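Local coordinates for hypothetical protein APE0525 (Aeropyrum pernix, PDB 2CX0) that is of unknown function but carries a PUA domain, a fold found in RNA-binding proteins, and probably binds RNA, perhaps in translation initiation, at residues F69-Q81 with R166-Q180. Sequence-based numbering, arbitrary orientation.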
loop_
_atom_site.group_PDB
_atom_site.type_symbol
_atom_site.label_atom_id
_atom_site.label_comp_id
_atom_site.label_asym_id
_atom_site.label_seq_id
_atom_site.Cartn_x
_atom_site.Cartn_y
_atom_site.Cartn_z
ATOM N N PHE A 69 7.584 1.134 0.634
ATOM C CA PHE A 69 8.474 -0.014 0.831
ATOM C C PHE A 69 8.688 -0.693 -0.494
ATOM O O PHE A 69 7.874 -0.557 -1.427
ATOM C CB PHE A 69 7.914 -0.993 1.821
ATOM C CG PHE A 69 6.597 -1.552 1.432
ATOM C CD1 PHE A 69 6.528 -2.822 0.812
ATOM C CD2 PHE A 69 5.400 -0.826 1.669
ATOM C CE1 PHE A 69 5.295 -3.362 0.432
ATOM C CE2 PHE A 69 4.170 -1.349 1.294
ATOM C CZ PHE A 69 4.115 -2.616 0.671
ATOM N N GLU A 70 9.806 -1.379 -0.605
ATOM C CA GLU A 70 10.094 -2.121 -1.828
ATOM C C GLU A 70 9.545 -3.564 -1.708
ATOM O O GLU A 70 9.803 -4.265 -0.716
ATOM C CB GLU A 70 11.620 -2.154 -2.121
ATOM C CG GLU A 70 11.851 -2.727 -3.527
ATOM C CD GLU A 70 13.329 -2.903 -3.914
ATOM O OE1 GLU A 70 14.099 -1.938 -3.857
ATOM O OE2 GLU A 70 13.716 -4.022 -4.277
ATOM N N TRP A 71 8.810 -4.018 -2.719
ATOM C CA TRP A 71 8.279 -5.369 -2.664
ATOM C C TRP A 71 9.145 -6.337 -3.492
ATOM O O TRP A 71 10.097 -5.925 -4.155
ATOM C CB TRP A 71 6.814 -5.385 -3.118
ATOM C CG TRP A 71 6.129 -6.624 -2.612
ATOM C CD1 TRP A 71 6.117 -7.056 -1.317
ATOM C CD2 TRP A 71 5.349 -7.565 -3.352
ATOM N NE1 TRP A 71 5.396 -8.195 -1.212
ATOM C CE2 TRP A 71 4.910 -8.535 -2.442
ATOM C CE3 TRP A 71 4.972 -7.679 -4.696
ATOM C CZ2 TRP A 71 4.115 -9.613 -2.812
ATOM C CZ3 TRP A 71 4.160 -8.774 -5.074
ATOM C CH2 TRP A 71 3.751 -9.716 -4.127
ATOM N N SER A 72 8.839 -7.615 -3.424
ATOM C CA SER A 72 9.637 -8.610 -4.145
ATOM C C SER A 72 9.662 -8.522 -5.662
ATOM O O SER A 72 10.465 -9.218 -6.272
ATOM C CB SER A 72 9.250 -10.027 -3.702
ATOM O OG SER A 72 7.848 -10.195 -3.803
ATOM N N ASP A 73 8.828 -7.674 -6.275
ATOM C CA ASP A 73 8.866 -7.506 -7.723
ATOM C C ASP A 73 9.785 -6.284 -8.065
ATOM O O ASP A 73 9.853 -5.856 -9.226
ATOM C CB ASP A 73 7.462 -7.239 -8.280
ATOM C CG ASP A 73 6.743 -6.020 -7.597
ATOM O OD1 ASP A 73 7.391 -5.229 -6.875
ATOM O OD2 ASP A 73 5.510 -5.852 -7.797
ATOM N N GLY A 74 10.441 -5.725 -7.041
ATOM C CA GLY A 74 11.312 -4.559 -7.225
ATOM C C GLY A 74 10.625 -3.182 -7.356
ATOM O O GLY A 74 11.280 -2.153 -7.657
ATOM N N ARG A 75 9.292 -3.161 -7.181
ATOM C CA ARG A 75 8.570 -1.932 -7.234
ATOM C C ARG A 75 8.322 -1.378 -5.828
ATOM O O ARG A 75 8.332 -2.138 -4.833
ATOM C CB ARG A 75 7.212 -2.115 -7.909
ATOM C CG ARG A 75 7.290 -2.176 -9.411
ATOM C CD ARG A 75 5.928 -1.871 -10.045
ATOM N NE ARG A 75 4.902 -2.831 -9.630
ATOM C CZ ARG A 75 3.704 -2.932 -10.217
ATOM N NH1 ARG A 75 3.375 -2.135 -11.249
ATOM N NH2 ARG A 75 2.834 -3.833 -9.785
ATOM N N ILE A 76 8.122 -0.062 -5.786
ATOM C CA ILE A 76 7.876 0.613 -4.518
ATOM C C ILE A 76 6.354 0.825 -4.365
ATOM O O ILE A 76 5.681 1.340 -5.290
ATOM C CB ILE A 76 8.643 1.956 -4.458
ATOM C CG1 ILE A 76 10.166 1.666 -4.403
ATOM C CG2 ILE A 76 8.254 2.764 -3.142
ATOM C CD1 ILE A 76 10.953 2.730 -5.131
ATOM N N TYR A 77 5.840 0.426 -3.197
ATOM C CA TYR A 77 4.429 0.513 -2.848
ATOM C C TYR A 77 4.190 1.372 -1.590
ATOM O O TYR A 77 5.071 1.575 -0.764
ATOM C CB TYR A 77 3.865 -0.883 -2.490
ATOM C CG TYR A 77 3.783 -1.857 -3.612
ATOM C CD1 TYR A 77 2.556 -2.146 -4.207
ATOM C CD2 TYR A 77 4.950 -2.472 -4.093
ATOM C CE1 TYR A 77 2.484 -3.052 -5.293
ATOM C CE2 TYR A 77 4.898 -3.388 -5.200
ATOM C CZ TYR A 77 3.660 -3.650 -5.769
ATOM O OH TYR A 77 3.576 -4.478 -6.850
ATOM N N PRO A 78 2.993 1.920 -1.470
ATOM C CA PRO A 78 2.674 2.730 -0.289
ATOM C C PRO A 78 2.128 1.790 0.808
ATOM O O PRO A 78 1.449 0.758 0.526
ATOM C CB PRO A 78 1.518 3.637 -0.747
ATOM C CG PRO A 78 0.811 2.701 -1.891
ATOM C CD PRO A 78 1.973 1.947 -2.530
ATOM N N THR A 79 2.357 2.192 2.066
ATOM C CA THR A 79 1.753 1.513 3.171
ATOM C C THR A 79 0.337 2.098 3.269
ATOM O O THR A 79 -0.005 3.149 2.648
ATOM C CB THR A 79 2.413 1.906 4.488
ATOM O OG1 THR A 79 2.438 3.374 4.576
ATOM C CG2 THR A 79 3.867 1.266 4.541
ATOM N N LEU A 80 -0.480 1.462 4.104
ATOM C CA LEU A 80 -1.828 2.039 4.318
ATOM C C LEU A 80 -1.679 3.366 5.069
ATOM O O LEU A 80 -2.524 4.265 4.926
ATOM C CB LEU A 80 -2.720 1.075 5.130
ATOM C CG LEU A 80 -3.046 -0.195 4.324
ATOM C CD1 LEU A 80 -4.068 -0.954 5.167
ATOM C CD2 LEU A 80 -3.695 0.114 2.930
ATOM N N GLN A 81 -0.644 3.489 5.921
ATOM C CA GLN A 81 -0.390 4.765 6.644
ATOM C C GLN A 81 -0.126 5.902 5.627
ATOM O O GLN A 81 -0.562 7.043 5.833
ATOM C CB GLN A 81 0.826 4.645 7.611
ATOM C CG GLN A 81 0.540 3.747 8.860
ATOM C CD GLN A 81 0.563 2.239 8.595
ATOM O OE1 GLN A 81 0.920 1.795 7.477
ATOM N NE2 GLN A 81 0.206 1.440 9.629
ATOM N N ARG A 166 -4.394 -8.761 -6.465
ATOM C CA ARG A 166 -3.506 -9.615 -5.710
ATOM C C ARG A 166 -3.002 -8.796 -4.537
ATOM O O ARG A 166 -2.403 -7.710 -4.704
ATOM C CB ARG A 166 -2.352 -10.124 -6.617
ATOM C CG ARG A 166 -1.329 -10.979 -5.878
ATOM C CD ARG A 166 -0.489 -11.823 -6.821
ATOM N NE ARG A 166 0.086 -11.067 -7.930
ATOM C CZ ARG A 166 1.163 -10.292 -7.825
ATOM N NH1 ARG A 166 1.765 -10.179 -6.646
ATOM N NH2 ARG A 166 1.658 -9.656 -8.901
ATOM N N ARG A 167 -3.238 -9.331 -3.340
ATOM C CA ARG A 167 -2.809 -8.658 -2.123
ATOM C C ARG A 167 -1.265 -8.471 -2.012
ATOM O O ARG A 167 -0.507 -9.403 -2.296
ATOM C CB ARG A 167 -3.325 -9.472 -0.885
ATOM C CG ARG A 167 -2.676 -8.996 0.440
ATOM C CD ARG A 167 -2.492 -10.157 1.441
ATOM N NE ARG A 167 -1.464 -11.101 0.963
ATOM C CZ ARG A 167 -1.692 -12.333 0.527
ATOM N NH1 ARG A 167 -2.915 -12.828 0.500
ATOM N NH2 ARG A 167 -0.678 -13.058 0.077
ATOM N N VAL A 168 -0.802 -7.262 -1.687
ATOM C CA VAL A 168 0.629 -7.051 -1.412
ATOM C C VAL A 168 0.783 -6.646 0.086
ATOM O O VAL A 168 1.610 -7.174 0.828
ATOM C CB VAL A 168 1.198 -5.971 -2.312
ATOM C CG1 VAL A 168 2.610 -5.471 -1.798
ATOM C CG2 VAL A 168 1.293 -6.565 -3.761
ATOM N N HIS A 169 -0.043 -5.712 0.535
ATOM C CA HIS A 169 0.004 -5.227 1.918
ATOM C C HIS A 169 -1.432 -4.942 2.373
ATOM O O HIS A 169 -2.259 -4.390 1.591
ATOM C CB HIS A 169 0.864 -3.954 1.999
ATOM C CG HIS A 169 0.670 -3.166 3.260
ATOM N ND1 HIS A 169 0.268 -1.845 3.270
ATOM C CD2 HIS A 169 0.914 -3.494 4.550
ATOM C CE1 HIS A 169 0.279 -1.390 4.529
ATOM N NE2 HIS A 169 0.669 -2.378 5.319
ATOM N N ARG A 170 -1.755 -5.301 3.630
ATOM C CA ARG A 170 -3.131 -5.111 4.066
ATOM C C ARG A 170 -3.248 -4.770 5.545
ATOM O O ARG A 170 -2.314 -4.979 6.310
ATOM C CB ARG A 170 -3.975 -6.365 3.754
ATOM C CG ARG A 170 -3.418 -7.676 4.390
ATOM C CD ARG A 170 -3.840 -7.892 5.855
ATOM N NE ARG A 170 -3.283 -9.194 6.302
ATOM C CZ ARG A 170 -3.418 -9.694 7.531
ATOM N NH1 ARG A 170 -4.122 -9.021 8.456
ATOM N NH2 ARG A 170 -2.786 -10.844 7.836
ATOM N N LEU A 171 -4.402 -4.211 5.913
ATOM C CA LEU A 171 -4.671 -3.798 7.298
ATOM C C LEU A 171 -4.389 -4.938 8.316
ATOM O O LEU A 171 -4.996 -6.014 8.212
ATOM C CB LEU A 171 -6.150 -3.419 7.389
ATOM C CG LEU A 171 -6.386 -2.280 8.396
ATOM C CD1 LEU A 171 -7.818 -1.670 8.299
ATOM C CD2 LEU A 171 -6.066 -2.838 9.723
ATOM N N GLY A 172 -3.473 -4.710 9.262
ATOM C CA GLY A 172 -3.206 -5.752 10.246
ATOM C C GLY A 172 -2.092 -6.751 9.928
ATOM O O GLY A 172 -1.854 -7.662 10.729
ATOM N N ASP A 173 -1.462 -6.635 8.759
ATOM C CA ASP A 173 -0.359 -7.530 8.485
ATOM C C ASP A 173 0.899 -7.062 9.291
ATOM O O ASP A 173 0.866 -6.054 9.994
ATOM C CB ASP A 173 -0.113 -7.744 6.945
ATOM C CG ASP A 173 0.502 -6.528 6.203
ATOM O OD1 ASP A 173 1.031 -5.558 6.824
ATOM O OD2 ASP A 173 0.449 -6.600 4.923
ATOM N N ALA A 174 1.971 -7.854 9.240
ATOM C CA ALA A 174 3.161 -7.549 10.008
ATOM C C ALA A 174 3.741 -6.173 9.689
ATOM O O ALA A 174 4.120 -5.429 10.625
ATOM C CB ALA A 174 4.195 -8.628 9.785
ATOM N N LEU A 175 3.809 -5.843 8.399
ATOM C CA LEU A 175 4.333 -4.531 8.016
ATOM C C LEU A 175 3.405 -3.419 8.555
ATOM O O LEU A 175 3.893 -2.368 9.036
ATOM C CB LEU A 175 4.485 -4.403 6.481
ATOM C CG LEU A 175 4.787 -2.995 5.909
ATOM C CD1 LEU A 175 6.177 -2.512 6.380
ATOM C CD2 LEU A 175 4.797 -3.036 4.424
ATOM N N TRP A 176 2.079 -3.673 8.491
ATOM C CA TRP A 176 1.115 -2.684 8.962
ATOM C C TRP A 176 1.354 -2.402 10.458
ATOM O O TRP A 176 1.383 -1.219 10.880
ATOM C CB TRP A 176 -0.321 -3.202 8.786
ATOM C CG TRP A 176 -1.307 -2.122 9.064
ATOM C CD1 TRP A 176 -1.695 -1.138 8.213
ATOM C CD2 TRP A 176 -1.929 -1.856 10.309
ATOM N NE1 TRP A 176 -2.520 -0.242 8.859
ATOM C CE2 TRP A 176 -2.691 -0.667 10.149
ATOM C CE3 TRP A 176 -1.927 -2.510 11.549
ATOM C CZ2 TRP A 176 -3.453 -0.111 11.191
ATOM C CZ3 TRP A 176 -2.690 -1.965 12.596
ATOM C CH2 TRP A 176 -3.441 -0.777 12.408
ATOM N N GLU A 177 1.564 -3.461 11.246
ATOM C CA GLU A 177 1.741 -3.278 12.688
ATOM C C GLU A 177 3.037 -2.552 12.989
ATOM O O GLU A 177 3.080 -1.674 13.817
ATOM C CB GLU A 177 1.700 -4.629 13.443
ATOM C CG GLU A 177 0.315 -5.317 13.411
ATOM C CD GLU A 177 -0.790 -4.582 14.181
ATOM O OE1 GLU A 177 -0.564 -3.568 14.885
ATOM O OE2 GLU A 177 -1.930 -5.038 14.089
ATOM N N LEU A 178 4.095 -2.958 12.306
ATOM C CA LEU A 178 5.359 -2.299 12.478
ATOM C C LEU A 178 5.231 -0.786 12.102
ATOM O O LEU A 178 5.720 0.111 12.837
ATOM C CB LEU A 178 6.395 -3.003 11.600
ATOM C CG LEU A 178 7.702 -2.185 11.518
ATOM C CD1 LEU A 178 8.357 -2.080 12.924
ATOM C CD2 LEU A 178 8.644 -2.922 10.529
ATOM N N ALA A 179 4.571 -0.512 10.980
ATOM C CA ALA A 179 4.421 0.880 10.502
ATOM C C ALA A 179 3.603 1.717 11.470
ATOM O O ALA A 179 3.957 2.882 11.708
ATOM C CB ALA A 179 3.792 0.949 9.108
ATOM N N GLN A 180 2.559 1.120 12.059
ATOM C CA GLN A 180 1.733 1.816 13.042
ATOM C C GLN A 180 2.585 2.296 14.219
ATOM O O GLN A 180 2.401 3.402 14.722
ATOM C CB GLN A 180 0.680 0.885 13.634
ATOM C CG GLN A 180 -0.578 0.829 12.898
ATOM C CD GLN A 180 -1.195 2.194 12.765
ATOM O OE1 GLN A 180 -0.883 2.901 11.815
ATOM N NE2 GLN A 180 -2.058 2.591 13.729
HETATM O O HOH W 1 3.926 -7.521 -9.598
#
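Val168 CG1 sits in the corner formed by two ring faces of the hairpin 69-78: it lies over the five-membered ring of Trp71, 3.7 Å from the centroid, and also over the face of Tyr77. This methyl stands anti to the backbone N (chi1 165°), which turns it into that corner, while CG2 lies over the six-membered ring of the indole on the same face. Arg166 meets the edge of this indole nearly in plane, NH1 3.2 Å from Trp71 CZ3, and a water links its NH2 to Asp73 OD2. With an alanine at Trp71, both methyls of Val168 would probably lose their indole cover and the Arg166 guanidinium its aromatic neighbour. Leu175 CD2 sits 3.5 Å from the centroid of the Phe69 ring, whose edge points toward the face of His169 in an offset edge-to-face pair. On helix 80-86, Leu80 CG packs 3.5 Å from His169 CE1, and Gln81 NE2 donates to Gln180 OE1 (2.8 Å, 164°) and weakly to Trp176 O, crossing one face of the Trp176 indole; Gln81 OE1 is buried without a partner. In the second shell, Asp73 OD2 takes the Tyr77 hydroxyl. Strand 163-170 turns a corner at Val168 and His169, a classic beta bulge opposite Val142; turn 170-173 then leads into helix 174-183, N-capped by Asp173. Apolar and ring-face contacts thus carry the middle of this joint between the PUA and DUF1947 parts, with polar links toward its ends.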